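Local coordinates for nucleocapsid protein (Schmallenberg virus, PDB 4JNG), which encapsidates the viral RNA genome, shielding it from nucleases and forming the helical nucleocapsid that serves as template for transcription and replication, at residues P159-M164 and N206-L211; M52-T57 and V62-G67; C132-A135 and Y141-F144; F155-L160 and T195-E200. All blocks are in the same frame, centred on the assembly; numbering follows the deposited sequence.

How the contacts relate
Contact 2 is the first along the chain and stands apart: helix 47-56 packs on the two-stranded hairpin, with its centre about 26 to 33 Å from those of the other three. Contact 3 follows, around helix 138-142; then come contact 4, opening on the turn before helix 158-168, and contact 1, opening on its first residues. Their centres lie about 10 Å apart, and they share Pro-159 and Leu-160. Contact 3 touches both. Contacts 1, 3 and 4 thus form one region built round helices 138-142, 158-168 and 198-209, with contact 2 across the chain's centre from contacts 1 and 4. A second subunit meets contacts 1 and 4 and a third meets contact 2, so opposite sides of the fold take part in the RNA-binding tetramer.

Contact 1. Residues P159-M164 and N206-L211; sequences PLVIEM and NSVGQL
Val-161 and Val-208 meet through a single pair of methyl groups, CG2 of Val-161 lying 3.6 Å from CG2 of Val-208. With CG1 of Val-161 anti to the carbonyl carbon (chi1 -56°), CG2 is left between the backbone N and the carbonyl carbon and meets the partner helix. Ile-162 comes in beside it more loosely, its CG1 standing 4.2 Å from Val-208 CG2. One methyl of Val-208 thus meets two successive residues of helix 158-168, and all three side chains are buried. This is helix-helix packing between helix 158-168 and the last turn of helix 198-209, closest at Ile-162 and Val-208, where the CA atoms are 6.8 Å apart. Tyr-158 and His-165 widen the surface met by Val-208, and Phe-205 and Ile-201 cover Val-161. Turned from this seam, Glu-163 makes a salt bridge through OE1 to NH2 of Arg-166, an RNA-binding residue whose head group it could help to position. Met-164 packs on Arg-223 of a second subunit.

The solvent side of the 206-211 segment is carried by Asn-206 and Gln-210, both exposed. One turn apart, they join side chain to side chain: Gln-210 NE2 donates to Asn-206 OD1 over 3.2 Å. That bond is bent, 138° at the hydrogen, with the donor well above the carbonyl plane.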
loop_
_atom_site.group_PDB
_atom_site.type_symbol
_atom_site.label_atom_id
_atom_site.label_comp_id
_atom_site.label_asym_id
_atom_site.label_seq_id
_atom_site.Cartn_x
_atom_site.Cartn_y
_atom_site.Cartn_z
ATOM N N PRO B 159 12.804 -24.534 -14.790
ATOM C CA PRO B 159 12.557 -23.424 -13.868
ATOM C C PRO B 159 13.377 -22.169 -14.202
ATOM O O PRO B 159 12.893 -21.061 -14.017
ATOM C CB PRO B 159 12.971 -23.994 -12.503
ATOM C CG PRO B 159 12.874 -25.467 -12.658
ATOM C CD PRO B 159 13.236 -25.752 -14.084
ATOM N N LEU B 160 14.597 -22.365 -14.694
ATOM C CA LEU B 160 15.451 -21.267 -15.144
ATOM C C LEU B 160 14.831 -20.481 -16.286
ATOM O O LEU B 160 14.736 -19.257 -16.216
ATOM C CB LEU B 160 16.820 -21.789 -15.586
ATOM C CG LEU B 160 17.720 -20.772 -16.302
ATOM C CD1 LEU B 160 18.010 -19.566 -15.425
ATOM C CD2 LEU B 160 19.006 -21.447 -16.746
ATOM N N VAL B 161 14.423 -21.188 -17.338
ATOM C CA VAL B 161 13.894 -20.533 -18.536
ATOM C C VAL B 161 12.456 -20.051 -18.329
ATOM O O VAL B 161 12.062 -19.031 -18.892
ATOM C CB VAL B 161 14.020 -21.414 -19.806
ATOM C CG1 VAL B 161 15.469 -21.836 -20.018
ATOM C CG2 VAL B 161 13.105 -22.635 -19.758
ATOM N N ILE B 162 11.679 -20.769 -17.515
ATOM C CA ILE B 162 10.346 -20.297 -17.103
ATOM C C ILE B 162 10.428 -18.909 -16.452
ATOM O O ILE B 162 9.520 -18.088 -16.599
ATOM C CB ILE B 162 9.666 -21.276 -16.123
ATOM C CG1 ILE B 162 9.170 -22.526 -16.870
ATOM C CG2 ILE B 162 8.481 -20.610 -15.419
ATOM C CD1 ILE B 162 8.766 -23.678 -15.966
ATOM N N GLU B 163 11.509 -18.664 -15.719
ATOM C CA GLU B 163 11.695 -17.385 -15.047
ATOM C C GLU B 163 12.155 -16.315 -16.034
ATOM O O GLU B 163 11.695 -15.175 -15.971
ATOM C CB GLU B 163 12.686 -17.522 -13.897
ATOM C CG GLU B 163 12.268 -16.759 -12.654
ATOM C CD GLU B 163 12.403 -17.589 -11.392
ATOM O OE1 GLU B 163 11.400 -18.212 -10.983
ATOM O OE2 GLU B 163 13.511 -17.625 -10.817
ATOM N N MET B 164 13.056 -16.688 -16.943
ATOM C CA MET B 164 13.468 -15.790 -18.019
ATOM C C MET B 164 12.231 -15.294 -18.757
ATOM O O MET B 164 12.013 -14.088 -18.866
ATOM C CB MET B 164 14.431 -16.483 -18.994
ATOM C CG MET B 164 15.878 -16.506 -18.526
ATOM S SD MET B 164 16.976 -17.373 -19.666
ATOM C CE MET B 164 18.558 -17.132 -18.867
ATOM N N ASN B 206 13.465 -22.700 -25.770
ATOM C CA ASN B 206 12.631 -22.875 -26.958
ATOM C C ASN B 206 11.371 -23.696 -26.661
ATOM O O ASN B 206 10.271 -23.329 -27.083
ATOM C CB ASN B 206 13.455 -23.542 -28.071
ATOM C CG ASN B 206 12.747 -23.544 -29.412
ATOM O OD1 ASN B 206 12.271 -22.508 -29.877
ATOM N ND2 ASN B 206 12.685 -24.709 -30.051
ATOM N N SER B 207 11.535 -24.797 -25.927
ATOM C CA SER B 207 10.401 -25.650 -25.531
ATOM C C SER B 207 9.318 -24.860 -24.797
ATOM O O SER B 207 8.145 -24.922 -25.165
ATOM C CB SER B 207 10.876 -26.816 -24.659
ATOM O OG SER B 207 11.412 -27.857 -25.458
ATOM N N VAL B 208 9.725 -24.106 -23.777
ATOM C CA VAL B 208 8.802 -23.241 -23.032
ATOM C C VAL B 208 8.361 -22.073 -23.900
ATOM O O VAL B 208 7.252 -21.567 -23.746
ATOM C CB VAL B 208 9.434 -22.684 -21.733
ATOM C CG1 VAL B 208 8.468 -21.749 -21.010
ATOM C CG2 VAL B 208 9.836 -23.826 -20.816
ATOM N N GLY B 209 9.238 -21.648 -24.804
ATOM C CA GLY B 209 8.935 -20.557 -25.726
ATOM C C GLY B 209 7.822 -20.864 -26.715
ATOM O O GLY B 209 7.246 -19.947 -27.308
ATOM N N GLN B 210 7.529 -22.147 -26.921
ATOM C CA GLN B 210 6.436 -22.558 -27.812
ATOM C C GLN B 210 5.179 -22.978 -27.039
ATOM O O GLN B 210 4.229 -23.507 -27.620
ATOM C CB GLN B 210 6.901 -23.666 -28.773
ATOM C CG GLN B 210 7.294 -23.165 -30.162
ATOM C CD GLN B 210 8.760 -22.782 -30.275
ATOM O OE1 GLN B 210 9.485 -23.313 -31.116
ATOM N NE2 GLN B 210 9.202 -21.860 -29.430
ATOM N N LEU B 211 5.182 -22.728 -25.732
ATOM C CA LEU B 211 3.999 -22.884 -24.894
ATOM C C LEU B 211 3.022 -21.742 -25.182
ATOM O O LEU B 211 3.399 -20.730 -25.783
ATOM C CB LEU B 211 4.411 -22.849 -23.419
ATOM C CG LEU B 211 3.408 -23.326 -22.364
ATOM C CD1 LEU B 211 3.169 -24.822 -22.502
ATOM C CD2 LEU B 211 3.899 -22.971 -20.967
#

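Contact 2. Residues M52-T57 and V62-G67; sequences MVLHKT and VDLTFG
An apolar helix-on-sheet contact joins Leu-54, in the last turn of helix 47-56, to Val-62 and Leu-64 on strand 61-66. The strand is one arm of a beta hairpin, antiparallel to strand 69-74, and the short connection from helix to strand lets the helix fold back over one face of the hairpin. Leu-54 does most of the touching. Its CD1 lies 4.1 Å from CG2 of Val-62 and 4.1 Å from CD1 of Leu-64, so one methyl bridges two alternate strand residues that point to the same side. The two leucines meet end to end, while Leu-54 and Val-62 pass alongside with their side chains running opposite ways. Val-62 holds CG1 anti to the backbone N (chi1 -173°), which leaves CG2 as the methyl that meets Leu-54. Val-73 of the partner strand extends the apolar surface met by Leu-54 and Leu-64, and Leu-93 of helix 93-110 packs on Leu-54 as well. Leu-54 also lies about 4 Å, side chain to side chain, from the RNA-binding His-77, which places this apolar layer next to part of the RNA site.

The strand is used twice. Thr-65 and Phe-66 pair in parallel with a strand of a third subunit, extending the sheet across the interface, and Phe-66 stacks on Phe-7 of that subunit; this agrees with the role of the N-terminus in oligomerisation.

At the helix end, CG2 of Thr-57 stands 4.3 Å from CG2 of Val-62. Its OG1 donates to the backbone O of Val-53 at 2.7 Å, from the face of the carbonyl plane opposite to Lys-56 N.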
loop_
_atom_site.group_PDB
_atom_site.type_symbol
_atom_site.label_atom_id
_atom_site.label_comp_id
_atom_site.label_asym_id
_atom_site.label_seq_id
_atom_site.Cartn_x
_atom_site.Cartn_y
_atom_site.Cartn_z
ATOM N N MET B 52 -0.051 -17.275 3.404
ATOM C CA MET B 52 -0.821 -16.208 4.049
ATOM C C MET B 52 -0.971 -16.455 5.542
ATOM O O MET B 52 -0.867 -15.526 6.345
ATOM C CB MET B 52 -2.213 -16.120 3.440
ATOM C CG MET B 52 -2.245 -15.664 1.994
ATOM S SD MET B 52 -3.637 -16.379 1.098
ATOM C CE MET B 52 -4.929 -16.376 2.339
ATOM N N VAL B 53 -1.238 -17.703 5.909
ATOM C CA VAL B 53 -1.296 -18.086 7.314
ATOM C C VAL B 53 0.036 -17.692 7.958
ATOM O O VAL B 53 0.076 -16.834 8.854
ATOM C CB VAL B 53 -1.600 -19.594 7.480
ATOM C CG1 VAL B 53 -1.367 -20.061 8.910
ATOM C CG2 VAL B 53 -3.036 -19.894 7.077
ATOM N N LEU B 54 1.125 -18.267 7.453
ATOM C CA LEU B 54 2.479 -18.003 7.976
ATOM C C LEU B 54 2.849 -16.510 8.006
ATOM O O LEU B 54 3.521 -16.052 8.929
ATOM C CB LEU B 54 3.528 -18.793 7.169
ATOM C CG LEU B 54 4.050 -20.107 7.775
ATOM C CD1 LEU B 54 2.971 -20.911 8.482
ATOM C CD2 LEU B 54 4.731 -20.952 6.712
ATOM N N HIS B 55 2.403 -15.766 6.999
ATOM C CA HIS B 55 2.661 -14.334 6.914
ATOM C C HIS B 55 2.040 -13.552 8.075
ATOM O O HIS B 55 2.566 -12.507 8.470
ATOM C CB HIS B 55 2.155 -13.781 5.579
ATOM C CG HIS B 55 2.286 -12.300 5.462
ATOM N ND1 HIS B 55 3.374 -11.691 4.874
ATOM C CD2 HIS B 55 1.485 -11.300 5.898
ATOM C CE1 HIS B 55 3.230 -10.382 4.938
ATOM N NE2 HIS B 55 2.094 -10.117 5.558
ATOM N N LYS B 56 0.933 -14.058 8.614
ATOM C CA LYS B 56 0.247 -13.426 9.737
ATOM C C LYS B 56 0.461 -14.156 11.074
ATOM O O LYS B 56 -0.111 -13.762 12.100
ATOM C CB LYS B 56 -1.252 -13.268 9.419
ATOM C CG LYS B 56 -2.162 -14.421 9.837
ATOM C CD LYS B 56 -3.544 -14.292 9.200
ATOM C CE LYS B 56 -4.658 -14.669 10.167
ATOM N NZ LYS B 56 -4.533 -16.068 10.653
ATOM N N THR B 57 1.302 -15.190 11.076
ATOM C CA THR B 57 1.492 -16.010 12.270
ATOM C C THR B 57 2.839 -15.741 12.927
ATOM O O THR B 57 3.880 -15.819 12.278
ATOM C CB THR B 57 1.355 -17.507 11.940
ATOM O OG1 THR B 57 0.071 -17.737 11.361
ATOM C CG2 THR B 57 1.502 -18.349 13.186
ATOM N N VAL B 62 6.245 -23.584 12.679
ATOM C CA VAL B 62 4.842 -23.974 12.724
ATOM C C VAL B 62 4.638 -25.370 12.154
ATOM O O VAL B 62 5.189 -25.721 11.107
ATOM C CB VAL B 62 3.954 -22.996 11.921
ATOM C CG1 VAL B 62 2.482 -23.316 12.130
ATOM C CG2 VAL B 62 4.224 -21.561 12.343
ATOM N N ASP B 63 3.814 -26.143 12.843
ATOM C CA ASP B 63 3.413 -27.469 12.392
ATOM C C ASP B 63 2.233 -27.362 11.428
ATOM O O ASP B 63 1.125 -27.032 11.836
ATOM C CB ASP B 63 3.039 -28.330 13.601
ATOM C CG ASP B 63 4.252 -28.893 14.324
ATOM O OD1 ASP B 63 5.392 -28.457 14.055
ATOM O OD2 ASP B 63 4.073 -29.807 15.162
ATOM N N LEU B 64 2.469 -27.627 10.144
ATOM C CA LEU B 64 1.398 -27.587 9.150
ATOM C C LEU B 64 1.040 -28.987 8.692
ATOM O O LEU B 64 1.920 -29.811 8.469
ATOM C CB LEU B 64 1.821 -26.760 7.942
ATOM C CG LEU B 64 2.056 -25.274 8.182
ATOM C CD1 LEU B 64 2.342 -24.605 6.850
ATOM C CD2 LEU B 64 0.853 -24.631 8.858
ATOM N N THR B 65 -0.254 -29.251 8.549
ATOM C CA THR B 65 -0.734 -30.583 8.153
ATOM C C THR B 65 -1.373 -30.505 6.778
ATOM O O THR B 65 -2.328 -29.754 6.583
ATOM C CB THR B 65 -1.755 -31.129 9.163
ATOM O OG1 THR B 65 -1.226 -31.001 10.483
ATOM C CG2 THR B 65 -2.075 -32.620 8.897
ATOM N N PHE B 66 -0.825 -31.263 5.827
ATOM C CA PHE B 66 -1.378 -31.366 4.474
ATOM C C PHE B 66 -1.812 -32.808 4.185
ATOM O O PHE B 66 -0.987 -33.712 4.194
ATOM C CB PHE B 66 -0.339 -30.951 3.434
ATOM C CG PHE B 66 0.078 -29.517 3.538
ATOM C CD1 PHE B 66 -0.676 -28.519 2.941
ATOM C CD2 PHE B 66 1.224 -29.163 4.236
ATOM C CE1 PHE B 66 -0.291 -27.188 3.039
ATOM C CE2 PHE B 66 1.604 -27.837 4.341
ATOM C CZ PHE B 66 0.848 -26.851 3.740
ATOM N N GLY B 67 -3.098 -33.008 3.911
ATOM C CA GLY B 67 -3.657 -34.345 3.658
ATOM C C GLY B 67 -3.251 -35.349 4.721
ATOM O O GLY B 67 -2.820 -36.458 4.411
#

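Contact 3. Residues C132-A135 and Y141-F144; sequences CTWA and YLGF
Tyr-141 reaches back from helix 138-142 to the preceding loop, to lie against Thr-133 and Trp-134. Its CB, 3.9 Å from Thr-133 O, sends CG anti to the backbone N (chi1 -172°), and the ring extends from there along the loop backbone. One edge follows Thr-133: CD1 of Tyr-141 is 3.3 Å from Thr-133 C, and CE1 of Tyr-141 is 3.6 Å from Thr-133 CA. On the other edge, CD2 sits above the centre of the Trp-134 ring system, while CE2 approaches Trp-134 NE1 to 3.3 Å. The Tyr-141 ring and the five-membered ring of Trp-134 have centroids 4.1 Å apart and planes inclined by 34°, an oblique aromatic pair. At the tip, OH is hydrogen-bonded to the backbone N of Met-124.

Cys-132 SG lies at the edge of both Tyr-141 and, 3.6 Å from CE2, Phe-144. Leu-142 CD2 touches CH2 of Trp-134, which also packs on Leu-115 and Ala-118 of helix 112-121 and Ile-104 of helix 93-110.

Trp-134 NE1 is hydrogen-bonded to the backbone O of Ile-122. No hydrogen bond crosses between the two segments, so the contact itself probably rests on van der Waals packing and sulfur-aromatic contacts.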
loop_
_atom_site.group_PDB
_atom_site.type_symbol
_atom_site.label_atom_id
_atom_site.label_comp_id
_atom_site.label_asym_id
_atom_site.label_seq_id
_atom_site.Cartn_x
_atom_site.Cartn_y
_atom_site.Cartn_z
ATOM N N CYS B 132 0.095 -25.008 -19.570
ATOM C CA CYS B 132 1.046 -26.134 -19.515
ATOM C C CYS B 132 0.390 -27.529 -19.591
ATOM O O CYS B 132 0.461 -28.176 -20.629
ATOM C CB CYS B 132 1.987 -26.014 -18.311
ATOM S SG CYS B 132 3.505 -26.995 -18.450
ATOM N N THR B 133 -0.248 -27.979 -18.513
ATOM C CA THR B 133 -0.780 -29.361 -18.395
ATOM C C THR B 133 0.279 -30.472 -18.378
ATOM O O THR B 133 1.386 -30.325 -18.899
ATOM C CB THR B 133 -1.843 -29.729 -19.470
ATOM O OG1 THR B 133 -1.246 -29.776 -20.774
ATOM C CG2 THR B 133 -3.001 -28.744 -19.460
ATOM N N TRP B 134 -0.102 -31.602 -17.787
ATOM C CA TRP B 134 0.758 -32.788 -17.719
ATOM C C TRP B 134 1.144 -33.286 -19.107
ATOM O O TRP B 134 2.122 -34.019 -19.254
ATOM C CB TRP B 134 0.054 -33.913 -16.959
ATOM C CG TRP B 134 0.044 -33.758 -15.461
ATOM C CD1 TRP B 134 -0.926 -33.173 -14.701
ATOM C CD2 TRP B 134 1.038 -34.229 -14.544
ATOM N NE1 TRP B 134 -0.596 -33.243 -13.366
ATOM C CE2 TRP B 134 0.605 -33.889 -13.243
ATOM C CE3 TRP B 134 2.253 -34.908 -14.695
ATOM C CZ2 TRP B 134 1.349 -34.201 -12.098
ATOM C CZ3 TRP B 134 2.990 -35.219 -13.557
ATOM C CH2 TRP B 134 2.536 -34.864 -12.277
ATOM N N ALA B 135 0.362 -32.887 -20.109
ATOM C CA ALA B 135 0.618 -33.209 -21.511
ATOM C C ALA B 135 2.004 -32.800 -21.977
ATOM O O ALA B 135 2.625 -33.505 -22.770
ATOM C CB ALA B 135 -0.434 -32.555 -22.394
ATOM N N TYR B 141 5.909 -29.269 -16.436
ATOM C CA TYR B 141 4.748 -29.013 -15.590
ATOM C C TYR B 141 5.123 -28.848 -14.121
ATOM O O TYR B 141 4.645 -27.940 -13.452
ATOM C CB TYR B 141 3.733 -30.159 -15.735
ATOM C CG TYR B 141 2.407 -29.910 -15.052
ATOM C CD1 TYR B 141 1.462 -29.064 -15.617
ATOM C CD2 TYR B 141 2.093 -30.525 -13.843
ATOM C CE1 TYR B 141 0.247 -28.829 -15.000
ATOM C CE2 TYR B 141 0.874 -30.301 -13.220
ATOM C CZ TYR B 141 -0.044 -29.451 -13.804
ATOM O OH TYR B 141 -1.255 -29.222 -13.183
ATOM N N LEU B 142 5.962 -29.744 -13.617
ATOM C CA LEU B 142 6.391 -29.670 -12.229
ATOM C C LEU B 142 7.473 -28.617 -12.061
ATOM O O LEU B 142 7.651 -28.088 -10.968
ATOM C CB LEU B 142 6.905 -31.020 -11.742
ATOM C CG LEU B 142 5.897 -32.165 -11.711
ATOM C CD1 LEU B 142 6.636 -33.444 -11.382
ATOM C CD2 LEU B 142 4.782 -31.917 -10.705
ATOM N N GLY B 143 8.182 -28.315 -13.145
ATOM C CA GLY B 143 9.172 -27.233 -13.160
ATOM C C GLY B 143 8.615 -25.868 -12.793
ATOM O O GLY B 143 9.375 -24.959 -12.448
ATOM N N PHE B 144 7.296 -25.719 -12.871
ATOM C CA PHE B 144 6.615 -24.491 -12.462
ATOM C C PHE B 144 6.488 -24.339 -10.941
ATOM O O PHE B 144 6.144 -23.257 -10.459
ATOM C CB PHE B 144 5.213 -24.424 -13.089
ATOM C CG PHE B 144 5.188 -23.840 -14.475
ATOM C CD1 PHE B 144 5.235 -22.461 -14.663
ATOM C CD2 PHE B 144 5.098 -24.659 -15.592
ATOM C CE1 PHE B 144 5.205 -21.917 -15.934
ATOM C CE2 PHE B 144 5.071 -24.117 -16.868
ATOM C CZ PHE B 144 5.127 -22.743 -17.039
#

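Contact 4. Residues F155-L160 and T195-E200; sequences FDFYPL and TQKITE
Phe-157 lays the end of its ring against the base of Lys-197, with CZ 3.9 Å from CB of Lys-197 and the two side chains crossing at about a right angle. A second aliphatic carbon, CB of Glu-200, stands 4.3 Å from CE2 of the same ring. Both approaches are oblique to the ring, and in each case it is the first carbon of a charged side chain that makes the contact. Lys-197 begins toward the phenylalanine but bends at its second torsion (chi2 -72°), so that its charged end leads away, and the carboxylate end of Glu-200 turns away likewise. The contact is therefore apolar at its centre and lined at its border by two residues that carry their charges outward.

The backbone on the phenylalanine side is a type I' beta turn running from Phe-155 to Tyr-158, closed by Tyr-158 N donating to Phe-155 O at 2.9 Å. Asp-156 and Phe-157 both take left-handed backbone conformations in it, which brings Phe-157 to the N-cap position of helix 158-168. Lys-197 likewise takes an N-cap position, in the break just after helix 190-196 and before helix 198-209.

Phe-157 is buried because more than this pair covers it: Tyr-185 stacks on its ring, and Ile-201 packs from helix 198-209. Leu-160, in the first turn of helix 158-168, lies against helix 177-181, and both it and Ile-198 meet Arg-223 of a second subunit. The ring thus sits where the start of helix 158-168 faces the break between helices 190-196 and 198-209.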
loop_
_atom_site.group_PDB
_atom_site.type_symbol
_atom_site.label_atom_id
_atom_site.label_comp_id
_atom_site.label_asym_id
_atom_site.label_seq_id
_atom_site.Cartn_x
_atom_site.Cartn_y
_atom_site.Cartn_z
ATOM N N PHE B 155 14.791 -31.118 -13.379
ATOM C CA PHE B 155 13.713 -30.505 -14.154
ATOM C C PHE B 155 14.199 -29.961 -15.497
ATOM O O PHE B 155 13.560 -29.087 -16.083
ATOM C CB PHE B 155 13.017 -29.406 -13.347
ATOM C CG PHE B 155 12.332 -29.909 -12.103
ATOM C CD1 PHE B 155 11.143 -30.629 -12.187
ATOM C CD2 PHE B 155 12.871 -29.661 -10.851
ATOM C CE1 PHE B 155 10.508 -31.094 -11.042
ATOM C CE2 PHE B 155 12.244 -30.119 -9.702
ATOM C CZ PHE B 155 11.060 -30.841 -9.798
ATOM N N ASP B 156 15.325 -30.491 -15.975
ATOM C CA ASP B 156 15.824 -30.200 -17.317
ATOM C C ASP B 156 15.752 -28.707 -17.625
ATOM O O ASP B 156 15.146 -28.297 -18.615
ATOM C CB ASP B 156 15.028 -31.012 -18.353
ATOM C CG ASP B 156 15.256 -32.508 -18.224
ATOM O OD1 ASP B 156 16.421 -32.933 -18.053
ATOM O OD2 ASP B 156 14.268 -33.267 -18.310
ATOM N N PHE B 157 16.340 -27.911 -16.732
ATOM C CA PHE B 157 16.472 -26.453 -16.881
ATOM C C PHE B 157 15.171 -25.644 -16.957
ATOM O O PHE B 157 15.224 -24.429 -17.113
ATOM C CB PHE B 157 17.352 -26.116 -18.101
ATOM C CG PHE B 157 18.827 -26.233 -17.839
ATOM C CD1 PHE B 157 19.483 -25.281 -17.070
ATOM C CD2 PHE B 157 19.564 -27.282 -18.376
ATOM C CE1 PHE B 157 20.845 -25.380 -16.830
ATOM C CE2 PHE B 157 20.923 -27.388 -18.141
ATOM C CZ PHE B 157 21.566 -26.434 -17.365
ATOM N N TYR B 158 14.010 -26.278 -16.827
ATOM C CA TYR B 158 12.750 -25.556 -17.044
ATOM C C TYR B 158 12.511 -24.372 -16.095
ATOM O O TYR B 158 12.061 -23.321 -16.542
ATOM C CB TYR B 158 11.547 -26.513 -17.047
ATOM C CG TYR B 158 11.396 -27.230 -18.369
ATOM C CD1 TYR B 158 11.188 -26.509 -19.541
ATOM C CD2 TYR B 158 11.490 -28.611 -18.460
ATOM C CE1 TYR B 158 11.063 -27.145 -20.763
ATOM C CE2 TYR B 158 11.365 -29.256 -19.681
ATOM C CZ TYR B 158 11.150 -28.516 -20.827
ATOM O OH TYR B 158 11.024 -29.145 -22.039
ATOM N N PRO B 159 12.804 -24.534 -14.790
ATOM C CA PRO B 159 12.557 -23.424 -13.868
ATOM C C PRO B 159 13.377 -22.169 -14.202
ATOM O O PRO B 159 12.893 -21.061 -14.017
ATOM C CB PRO B 159 12.971 -23.994 -12.503
ATOM C CG PRO B 159 12.874 -25.467 -12.658
ATOM C CD PRO B 159 13.236 -25.752 -14.084
ATOM N N LEU B 160 14.597 -22.365 -14.694
ATOM C CA LEU B 160 15.451 -21.267 -15.144
ATOM C C LEU B 160 14.831 -20.481 -16.286
ATOM O O LEU B 160 14.736 -19.257 -16.216
ATOM C CB LEU B 160 16.820 -21.789 -15.586
ATOM C CG LEU B 160 17.720 -20.772 -16.302
ATOM C CD1 LEU B 160 18.010 -19.566 -15.425
ATOM C CD2 LEU B 160 19.006 -21.447 -16.746
ATOM N N THR B 195 27.425 -21.489 -19.852
ATOM C CA THR B 195 27.896 -21.573 -21.243
ATOM C C THR B 195 28.275 -22.986 -21.719
ATOM O O THR B 195 28.253 -23.250 -22.923
ATOM C CB THR B 195 29.071 -20.602 -21.493
ATOM O OG1 THR B 195 29.976 -20.629 -20.379
ATOM C CG2 THR B 195 28.547 -19.178 -21.686
ATOM N N GLN B 196 28.614 -23.885 -20.796
ATOM C CA GLN B 196 28.918 -25.274 -21.153
ATOM C C GLN B 196 27.647 -26.095 -21.420
ATOM O O GLN B 196 27.711 -27.125 -22.094
ATOM C CB GLN B 196 29.756 -25.943 -20.059
ATOM C CG GLN B 196 30.541 -27.159 -20.523
ATOM C CD GLN B 196 31.241 -27.872 -19.381
ATOM O OE1 GLN B 196 31.479 -27.294 -18.318
ATOM N NE2 GLN B 196 31.581 -29.138 -19.598
ATOM N N LYS B 197 26.507 -25.645 -20.888
ATOM C CA LYS B 197 25.206 -26.283 -21.146
ATOM C C LYS B 197 24.245 -25.343 -21.885
ATOM O O LYS B 197 23.032 -25.552 -21.870
ATOM C CB LYS B 197 24.570 -26.752 -19.830
ATOM C CG LYS B 197 25.336 -27.854 -19.115
ATOM C CD LYS B 197 25.226 -29.184 -19.844
ATOM C CE LYS B 197 25.972 -30.279 -19.099
ATOM N NZ LYS B 197 25.888 -31.594 -19.794
ATOM N N ILE B 198 24.800 -24.329 -22.547
ATOM C CA ILE B 198 24.019 -23.321 -23.282
ATOM C C ILE B 198 23.078 -23.932 -24.343
ATOM O O ILE B 198 21.991 -23.405 -24.584
ATOM C CB ILE B 198 24.967 -22.273 -23.935
ATOM C CG1 ILE B 198 24.208 -21.003 -24.358
ATOM C CG2 ILE B 198 25.749 -22.876 -25.097
ATOM C CD1 ILE B 198 24.419 -19.833 -23.420
ATOM N N THR B 199 23.500 -25.037 -24.960
ATOM C CA THR B 199 22.713 -25.715 -26.002
ATOM C C THR B 199 21.443 -26.344 -25.423
ATOM O O THR B 199 20.356 -26.196 -25.989
ATOM C CB THR B 199 23.549 -26.807 -26.713
ATOM O OG1 THR B 199 24.733 -26.221 -27.271
ATOM C CG2 THR B 199 22.757 -27.480 -27.829
ATOM N N GLU B 200 21.596 -27.057 -24.309
ATOM C CA GLU B 200 20.453 -27.597 -23.565
ATOM C C GLU B 200 19.512 -26.484 -23.115
ATOM O O GLU B 200 18.294 -26.616 -23.219
ATOM C CB GLU B 200 20.914 -28.397 -22.333
ATOM C CG GLU B 200 20.747 -29.908 -22.444
ATOM C CD GLU B 200 21.824 -30.574 -23.280
ATOM O OE1 GLU B 200 22.305 -29.954 -24.251
ATOM O OE2 GLU B 200 22.186 -31.729 -22.966
#